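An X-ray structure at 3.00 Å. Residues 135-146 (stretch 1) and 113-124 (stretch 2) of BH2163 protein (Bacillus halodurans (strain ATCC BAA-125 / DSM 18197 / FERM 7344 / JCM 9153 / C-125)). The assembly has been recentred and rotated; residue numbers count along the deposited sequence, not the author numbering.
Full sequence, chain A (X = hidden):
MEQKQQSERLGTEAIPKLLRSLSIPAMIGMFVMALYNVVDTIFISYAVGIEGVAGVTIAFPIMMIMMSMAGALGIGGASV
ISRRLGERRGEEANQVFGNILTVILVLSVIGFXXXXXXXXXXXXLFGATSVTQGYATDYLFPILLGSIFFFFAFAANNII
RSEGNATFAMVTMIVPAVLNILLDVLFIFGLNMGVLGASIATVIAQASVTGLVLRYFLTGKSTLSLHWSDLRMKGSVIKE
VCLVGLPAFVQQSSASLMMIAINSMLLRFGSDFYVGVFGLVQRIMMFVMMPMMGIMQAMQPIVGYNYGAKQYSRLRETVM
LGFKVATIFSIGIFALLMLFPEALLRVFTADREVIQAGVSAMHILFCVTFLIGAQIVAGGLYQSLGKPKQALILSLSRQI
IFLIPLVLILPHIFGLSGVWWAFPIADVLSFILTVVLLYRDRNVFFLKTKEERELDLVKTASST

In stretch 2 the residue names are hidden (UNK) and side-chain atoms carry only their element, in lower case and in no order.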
ATOM      1  N   TYR A 135      22.939   8.647  -5.796  1.00257.50           N
ATOM      2  CA  TYR A 135      22.431   7.599  -4.922  1.00247.63           C
ATOM      3  C   TYR A 135      21.034   7.178  -5.302  1.00238.27           C
ATOM      4  O   TYR A 135      20.758   5.988  -5.414  1.00256.05           O
ATOM      5  CB  TYR A 135      22.511   8.006  -3.454  1.00263.82           C
ATOM      6  CG  TYR A 135      23.931   7.992  -2.950  1.00292.30           C
ATOM      7  CD1 TYR A 135      24.586   9.174  -2.620  1.00308.21           C
ATOM      8  CD2 TYR A 135      24.634   6.795  -2.837  1.00309.70           C
ATOM      9  CE1 TYR A 135      25.899   9.166  -2.178  1.00333.03           C
ATOM     10  CE2 TYR A 135      25.945   6.776  -2.394  1.00338.41           C
ATOM     11  CZ  TYR A 135      26.573   7.964  -2.065  1.00345.22           C
ATOM     12  OH  TYR A 135      27.875   7.950  -1.619  1.00380.35           O
ATOM     13  N   ALA A 136      20.161   8.151  -5.524  1.00224.62           N
ATOM     14  CA  ALA A 136      18.831   7.854  -6.044  1.00236.36           C
ATOM     15  C   ALA A 136      18.920   7.188  -7.424  1.00235.17           C
ATOM     16  O   ALA A 136      18.199   6.229  -7.705  1.00235.05           O
ATOM     17  CB  ALA A 136      17.972   9.112  -6.099  1.00222.65           C
ATOM     18  N   THR A 137      19.816   7.690  -8.273  1.00228.28           N
ATOM     19  CA  THR A 137      20.022   7.123  -9.604  1.00233.04           C
ATOM     20  C   THR A 137      20.405   5.663  -9.477  1.00224.68           C
ATOM     21  O   THR A 137      19.768   4.792 -10.074  1.00232.14           O
ATOM     22  CB  THR A 137      21.130   7.868 -10.382  1.00248.95           C
ATOM     23  OG1 THR A 137      20.681   9.186 -10.721  1.00257.96           O
ATOM     24  CG2 THR A 137      21.527   7.113 -11.664  1.00247.82           C
ATOM     25  N   ASP A 138      21.432   5.413  -8.671  1.00219.11           N
ATOM     26  CA  ASP A 138      21.956   4.070  -8.433  1.00230.09           C
ATOM     27  C   ASP A 138      21.018   3.192  -7.616  1.00218.31           C
ATOM     28  O   ASP A 138      21.182   1.959  -7.556  1.00200.35           O
ATOM     29  CB  ASP A 138      23.307   4.171  -7.748  1.00245.92           C
ATOM     30  CG  ASP A 138      24.277   5.008  -8.536  1.00269.68           C
ATOM     31  OD1 ASP A 138      24.130   5.080  -9.786  1.00269.02           O
ATOM     32  OD2 ASP A 138      25.171   5.602  -7.900  1.00291.98           O
ATOM     33  N   TYR A 139      20.044   3.845  -6.989  1.00198.54           N
ATOM     34  CA  TYR A 139      18.940   3.151  -6.389  1.00188.97           C
ATOM     35  C   TYR A 139      17.922   2.806  -7.447  1.00187.44           C
ATOM     36  O   TYR A 139      17.462   1.677  -7.520  1.00190.91           O
ATOM     37  CB  TYR A 139      18.289   4.003  -5.317  1.00190.40           C
ATOM     38  CG  TYR A 139      17.324   3.224  -4.466  1.00216.58           C
ATOM     39  CD1 TYR A 139      17.679   1.978  -3.926  1.00218.63           C
ATOM     40  CD2 TYR A 139      16.057   3.724  -4.190  1.00230.18           C
ATOM     41  CE1 TYR A 139      16.793   1.252  -3.138  1.00215.04           C
ATOM     42  CE2 TYR A 139      15.163   3.013  -3.396  1.00237.41           C
ATOM     43  CZ  TYR A 139      15.532   1.778  -2.872  1.00227.45           C
ATOM     44  OH  TYR A 139      14.639   1.080  -2.080  1.00215.50           O
ATOM     45  N   LEU A 140      17.597   3.781  -8.284  1.00189.13           N
ATOM     46  CA  LEU A 140      16.459   3.648  -9.161  1.00190.33           C
ATOM     47  C   LEU A 140      16.718   2.838 -10.433  1.00192.25           C
ATOM     48  O   LEU A 140      15.830   2.122 -10.897  1.00193.04           O
ATOM     49  CB  LEU A 140      15.848   5.024  -9.455  1.00196.89           C
ATOM     50  CG  LEU A 140      14.335   5.099  -9.150  1.00197.56           C
ATOM     51  CD1 LEU A 140      14.026   4.634  -7.729  1.00191.42           C
ATOM     52  CD2 LEU A 140      13.750   6.485  -9.395  1.00182.68           C
ATOM     53  N   PHE A 141      17.934   2.905 -10.974  1.00200.13           N
ATOM     54  CA  PHE A 141      18.231   2.197 -12.233  1.00226.15           C
ATOM     55  C   PHE A 141      17.903   0.697 -12.228  1.00223.88           C
ATOM     56  O   PHE A 141      17.221   0.227 -13.143  1.00215.44           O
ATOM     57  CB  PHE A 141      19.673   2.416 -12.710  1.00247.73           C
ATOM     58  CG  PHE A 141      19.795   2.516 -14.207  1.00274.18           C
ATOM     59  CD1 PHE A 141      20.303   3.671 -14.794  1.00292.09           C
ATOM     60  CD2 PHE A 141      19.371   1.472 -15.038  1.00263.43           C
ATOM     61  CE1 PHE A 141      20.403   3.779 -16.174  1.00303.24           C
ATOM     62  CE2 PHE A 141      19.463   1.575 -16.418  1.00262.98           C
ATOM     63  CZ  PHE A 141      19.980   2.730 -16.986  1.00292.30           C
ATOM     64  N   PRO A 142      18.380  -0.050 -11.202  1.00227.76           N
ATOM     65  CA  PRO A 142      18.140  -1.498 -11.083  1.00226.34           C
ATOM     66  C   PRO A 142      16.658  -1.875 -10.987  1.00236.80           C
ATOM     67  O   PRO A 142      16.175  -2.683 -11.779  1.00262.41           O
ATOM     68  CB  PRO A 142      18.846  -1.864  -9.772  1.00212.22           C
ATOM     69  CG  PRO A 142      18.922  -0.579  -9.018  1.00200.77           C
ATOM     70  CD  PRO A 142      19.184   0.447 -10.068  1.00216.91           C
ATOM     71  N   ILE A 143      15.957  -1.290 -10.021  1.00227.98           N
ATOM     72  CA  ILE A 143      14.538  -1.567  -9.780  1.00222.88           C
ATOM     73  C   ILE A 143      13.723  -1.619 -11.071  1.00205.77           C
ATOM     74  O   ILE A 143      12.731  -2.342 -11.156  1.00209.22           O
ATOM     75  CB  ILE A 143      13.923  -0.500  -8.842  1.00244.77           C
ATOM     76  CG1 ILE A 143      14.726  -0.404  -7.530  1.00250.08           C
ATOM     77  CG2 ILE A 143      12.438  -0.783  -8.596  1.00260.14           C
ATOM     78  CD1 ILE A 143      14.612   0.934  -6.814  1.00230.70           C
ATOM     79  N   LEU A 144      14.160  -0.849 -12.064  1.00204.12           N
ATOM     80  CA  LEU A 144      13.438  -0.667 -13.331  1.00214.87           C
ATOM     81  C   LEU A 144      13.813  -1.691 -14.403  1.00208.45           C
ATOM     82  O   LEU A 144      13.212  -1.748 -15.486  1.00191.84           O
ATOM     83  CB  LEU A 144      13.673   0.756 -13.862  1.00209.61           C
ATOM     84  CG  LEU A 144      12.722   1.875 -13.400  1.00204.17           C
ATOM     85  CD1 LEU A 144      13.105   2.483 -12.059  1.00195.07           C
ATOM     86  CD2 LEU A 144      12.629   2.982 -14.430  1.00204.75           C
ATOM     87  N   LEU A 145      14.801  -2.511 -14.079  1.00213.28           N
ATOM     88  CA  LEU A 145      15.390  -3.408 -15.049  1.00227.45           C
ATOM     89  C   LEU A 145      14.733  -4.777 -15.176  1.00232.56           C
ATOM     90  O   LEU A 145      14.800  -5.350 -16.249  1.00261.27           O
ATOM     91  CB  LEU A 145      16.896  -3.585 -14.808  1.00256.39           C
ATOM     92  CG  LEU A 145      17.800  -2.344 -14.764  1.00284.97           C
ATOM     93  CD1 LEU A 145      19.250  -2.733 -14.485  1.00290.86           C
ATOM     94  CD2 LEU A 145      17.681  -1.500 -16.031  1.00287.66           C
ATOM     95  N   GLY A 146      14.119  -5.341 -14.134  1.00222.55           N
ATOM     96  CA  GLY A 146      13.920  -4.759 -12.822  1.00200.97           C
ATOM     97  C   GLY A 146      12.426  -4.747 -12.607  1.00204.27           C
ATOM     98  O   GLY A 146      11.858  -5.643 -11.971  1.00219.58           O
ATOM     99  N   UNK A 113      11.824   0.395 -20.227  1.00212.79           N
ATOM    100  CA  UNK A 113      12.066   1.521 -21.116  1.00220.97           C
ATOM    101  C   UNK A 113      12.427   2.764 -20.306  1.00225.14           C
ATOM    102  O   UNK A 113      13.582   3.172 -20.310  1.00243.40           O
ATOM    103  c   UNK A 113      10.790   3.259 -22.449  1.00236.77           C
ATOM    104  c   UNK A 113      10.994   0.851 -23.277  1.00222.99           C
ATOM    105  c   UNK A 113      10.872   1.778 -22.056  1.00231.01           C
ATOM    106  c   UNK A 113       9.696   0.604 -24.013  1.00237.95           C
ATOM    107  N   UNK A 114      11.460   3.339 -19.591  1.00219.63           N
ATOM    108  CA  UNK A 114      11.685   4.568 -18.828  1.00222.81           C
ATOM    109  C   UNK A 114      12.973   4.549 -18.012  1.00222.49           C
ATOM    110  O   UNK A 114      13.490   5.609 -17.651  1.00218.74           O
ATOM    111  c   UNK A 114      10.508   4.862 -17.908  1.00225.27           C
ATOM    112  o   UNK A 114      10.280   3.777 -17.038  1.00234.21           O
ATOM    113  N   UNK A 115      13.473   3.346 -17.725  1.00229.09           N
ATOM    114  CA  UNK A 115      14.774   3.153 -17.079  1.00249.26           C
ATOM    115  C   UNK A 115      15.840   3.790 -17.941  1.00260.75           C
ATOM    116  O   UNK A 115      16.439   4.808 -17.586  1.00260.50           O
ATOM    117  c   UNK A 115      15.068   1.669 -16.906  1.00254.15           C
ATOM    118  N   UNK A 116      16.038   3.172 -19.096  1.00272.11           N
ATOM    119  CA  UNK A 116      16.880   3.681 -20.154  1.00288.67           C
ATOM    120  C   UNK A 116      16.425   5.081 -20.640  1.00280.15           C
ATOM    121  O   UNK A 116      17.035   5.646 -21.547  1.00295.16           O
ATOM    122  c   UNK A 116      20.390   1.891 -22.427  1.00346.36           C
ATOM    123  c   UNK A 116      16.843   2.651 -21.297  1.00305.90           C
ATOM    124  c   UNK A 116      19.265   3.069 -24.193  1.00363.85           C
ATOM    125  c   UNK A 116      19.242   1.956 -21.648  1.00326.49           C
ATOM    126  c   UNK A 116      20.402   2.447 -23.701  1.00362.93           C
ATOM    127  c   UNK A 116      18.098   2.591 -22.125  1.00328.34           C
ATOM    128  c   UNK A 116      18.120   3.131 -23.409  1.00351.98           C
ATOM    129  N   UNK A 117      15.377   5.646 -20.033  1.00256.12           N
ATOM    130  CA  UNK A 117      14.833   6.936 -20.476  1.00255.02           C
ATOM    131  C   UNK A 117      14.673   7.925 -19.335  1.00249.76           C
ATOM    132  O   UNK A 117      15.636   8.535 -18.880  1.00261.72           O
ATOM    133  c   UNK A 117      13.181   7.933 -22.137  1.00272.75           C
ATOM    134  c   UNK A 117      13.440   6.796 -21.148  1.00268.41           C
ATOM    135  o   UNK A 117      13.318   5.536 -21.820  1.00274.73           O
ATOM    136  N   UNK A 118      13.433   8.025 -18.863  1.00242.87           N
ATOM    137  CA  UNK A 118      12.915   9.140 -18.074  1.00243.71           C
ATOM    138  C   UNK A 118      13.551   9.294 -16.683  1.00249.38           C
ATOM    139  O   UNK A 118      13.176  10.188 -15.914  1.00246.18           O
ATOM    140  c   UNK A 118      10.142   7.616 -19.751  1.00255.42           C
ATOM    141  c   UNK A 118      11.391   8.990 -17.994  1.00239.83           C
ATOM    142  c   UNK A 118      10.763   8.961 -19.403  1.00248.44           C
ATOM    143  c   UNK A 118       9.750  10.080 -19.629  1.00262.02           C
ATOM    144  N   UNK A 119      14.545   8.445 -16.414  1.00251.66           N
ATOM    145  CA  UNK A 119      15.195   8.286 -15.107  1.00246.92           C
ATOM    146  C   UNK A 119      15.713   9.588 -14.512  1.00241.21           C
ATOM    147  O   UNK A 119      15.011  10.276 -13.766  1.00223.91           O
ATOM    148  c   UNK A 119      16.862   7.154 -12.695  1.00242.99           C
ATOM    149  c   UNK A 119      16.266   5.098 -14.046  1.00260.01           C
ATOM    150  c   UNK A 119      16.930   6.471 -14.070  1.00256.41           C
ATOM    151  c   UNK A 119      16.365   7.299 -15.241  1.00249.44           C
ATOM    152  N   UNK A 120      16.969   9.888 -14.828  1.00255.38           N
ATOM    153  CA  UNK A 120      17.602  11.131 -14.431  1.00266.33           C
ATOM    154  C   UNK A 120      16.644  12.270 -14.686  1.00261.60           C
ATOM    155  O   UNK A 120      16.249  12.965 -13.746  1.00246.27           O
ATOM    156  N   UNK A 121      16.231  12.447 -15.956  1.00262.26           N
ATOM    157  CA  UNK A 121      15.297  13.504 -16.274  1.00271.29           C
ATOM    158  C   UNK A 121      14.462  13.937 -15.064  1.00266.75           C
ATOM    159  O   UNK A 121      14.650  15.043 -14.551  1.00261.49           O
ATOM    160  c   UNK A 121      16.550  11.659 -17.162  1.00259.44           C
ATOM    161  c   UNK A 121      14.437  12.858 -17.362  1.00269.50           C
ATOM    162  c   UNK A 121      15.396  11.962 -18.090  1.00265.89           C
ATOM    163  N   UNK A 122      13.583  13.055 -14.591  1.00264.25           N
ATOM    164  CA  UNK A 122      12.687  13.382 -13.486  1.00256.25           C
ATOM    165  C   UNK A 122      13.421  13.407 -12.153  1.00244.44           C
ATOM    166  O   UNK A 122      13.058  14.177 -11.258  1.00247.84           O
ATOM    167  c   UNK A 122      11.514  12.411 -13.438  1.00250.32           C
ATOM    168  N   UNK A 123      14.443  12.563 -12.026  1.00226.72           N
ATOM    169  CA  UNK A 123      15.181  12.437 -10.780  1.00229.37           C
ATOM    170  C   UNK A 123      15.750  13.799 -10.388  1.00257.22           C
ATOM    171  O   UNK A 123      15.372  14.357  -9.350  1.00266.52           O
ATOM    172  c   UNK A 123      16.286  11.393 -10.915  1.00223.93           C
ATOM    173  c   UNK A 123      16.359   9.288  -9.553  1.00245.32           C
ATOM    174  c   UNK A 123      18.295  10.843  -9.551  1.00257.03           C
ATOM    175  c   UNK A 123      16.783  10.750  -9.621  1.00240.76           C
ATOM    176  N   UNK A 124      16.618  14.343 -11.246  1.00276.58           N
ATOM    177  CA  UNK A 124      17.210  15.668 -11.038  1.00285.07           C
ATOM    178  C   UNK A 124      16.123  16.704 -10.814  1.00288.23           C
ATOM    179  O   UNK A 124      16.352  17.725 -10.163  1.00299.35           O
ATOM    180  c   UNK A 124      18.160  17.417 -14.422  1.00331.79           C
ATOM    181  c   UNK A 124      18.091  16.088 -12.227  1.00297.62           C
ATOM    182  o   UNK A 124      19.391  17.324 -14.474  1.00364.05           O
ATOM    183  c   UNK A 124      17.333  16.545 -13.476  1.00314.82           C
ATOM    184  n   UNK A 124      17.474  18.275 -15.182  1.00316.42           N
TER

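Position 113 carries four carbons, forked at the first, with one arm two carbons long. Branching at CB with unequal arms makes it Ile 113; its CB points away from stretch 1, so it takes no part in the contact.

At 114 one carbon is followed by one oxygen, which lies 3.6 Å from Leu 144 CD2. This is Ser 114. Its slight side chain lets the leucine methyl come close, while its hydroxyl is hydrogen-bonded elsewhere in the structure.

Position 115 has a single side-chain carbon directed toward stretch 1, so it is Ala 115. Here the backbones come near, with Ala 115 CA 5.5 Å from Leu 144 CA, and a lone methyl fits the narrow gap: Ala 115 CB lies 3.5 Å from Leu 144 CB, and Leu 144 CD2 reaches within 3.4 Å of Ala 115 CA. Leu 145 CD2 adds a contact at 4.2 Å to Ala 115 CB.

One carbon and then a ring of six carbons, with no oxygen, identify 116 as Phe 116. Its CB points away and its ring is exposed; the nearest contact is through the backbone, Phe 116 N lying 4.5 Å from Phe 141 CZ.

Position 117 shows a carbon bearing one oxygen and one carbon, the fork of Thr 117. Out of reach of stretch 1, it turns its hydroxyl to its own stretch, where Thr 117 OG1 gives a weak hydrogen bond to Ile 113 O at 2.8 Å.

At 118 four carbons fork at the second: Leu 118, exposed and without a partner on stretch 1.

The same four-carbon fork recurs at 119, now directed toward stretch 1, and gives Leu 119. Its branched end suits a site among several apolar groups: Leu 119 CD1 is 4.0 Å from Leu 140 CB, while Leu 119 CD2 is 3.9 Å from Phe 141 CA and 4.2 Å from Leu 144 CD2.

No side-chain atoms are present at 120, which is Gly 120. Its CA lies 6.7 Å from Thr 137 CA, but it makes no close contact.

Three carbons closing onto the backbone N make 121 Pro 121, which lies out of reach of stretch 1. Position 122 has one carbon, hence Ala 122, exposed and equally remote.

At 123 four carbons again fork at the second: Leu 123. It points toward stretch 1, with Leu 123 CD1 3.8 Å from both Ala 136 CB and Leu 140 CD2, and Leu 123 CD2 3.1 Å from Thr 137 OG1.

Position 124 ends its three-carbon chain in one oxygen and one nitrogen, the amide of Gln 124, whose exposed end leads away.

The contact is one of packing, without hydrogen bonds between the stretches, and buries 470 Å² in all. The helical segments 135-143 and 119-124 run at 138°, roughly antiparallel. Leu 119 and Leu 123, one helical turn apart, meet Ala 136, Leu 140 and their neighbours, while Ala 115 admits Leu 144 and its carbonyl oxygen lies over one face of the Phe 141 ring.

Stretch 2 (113-124) ISAFTLLGPALQ
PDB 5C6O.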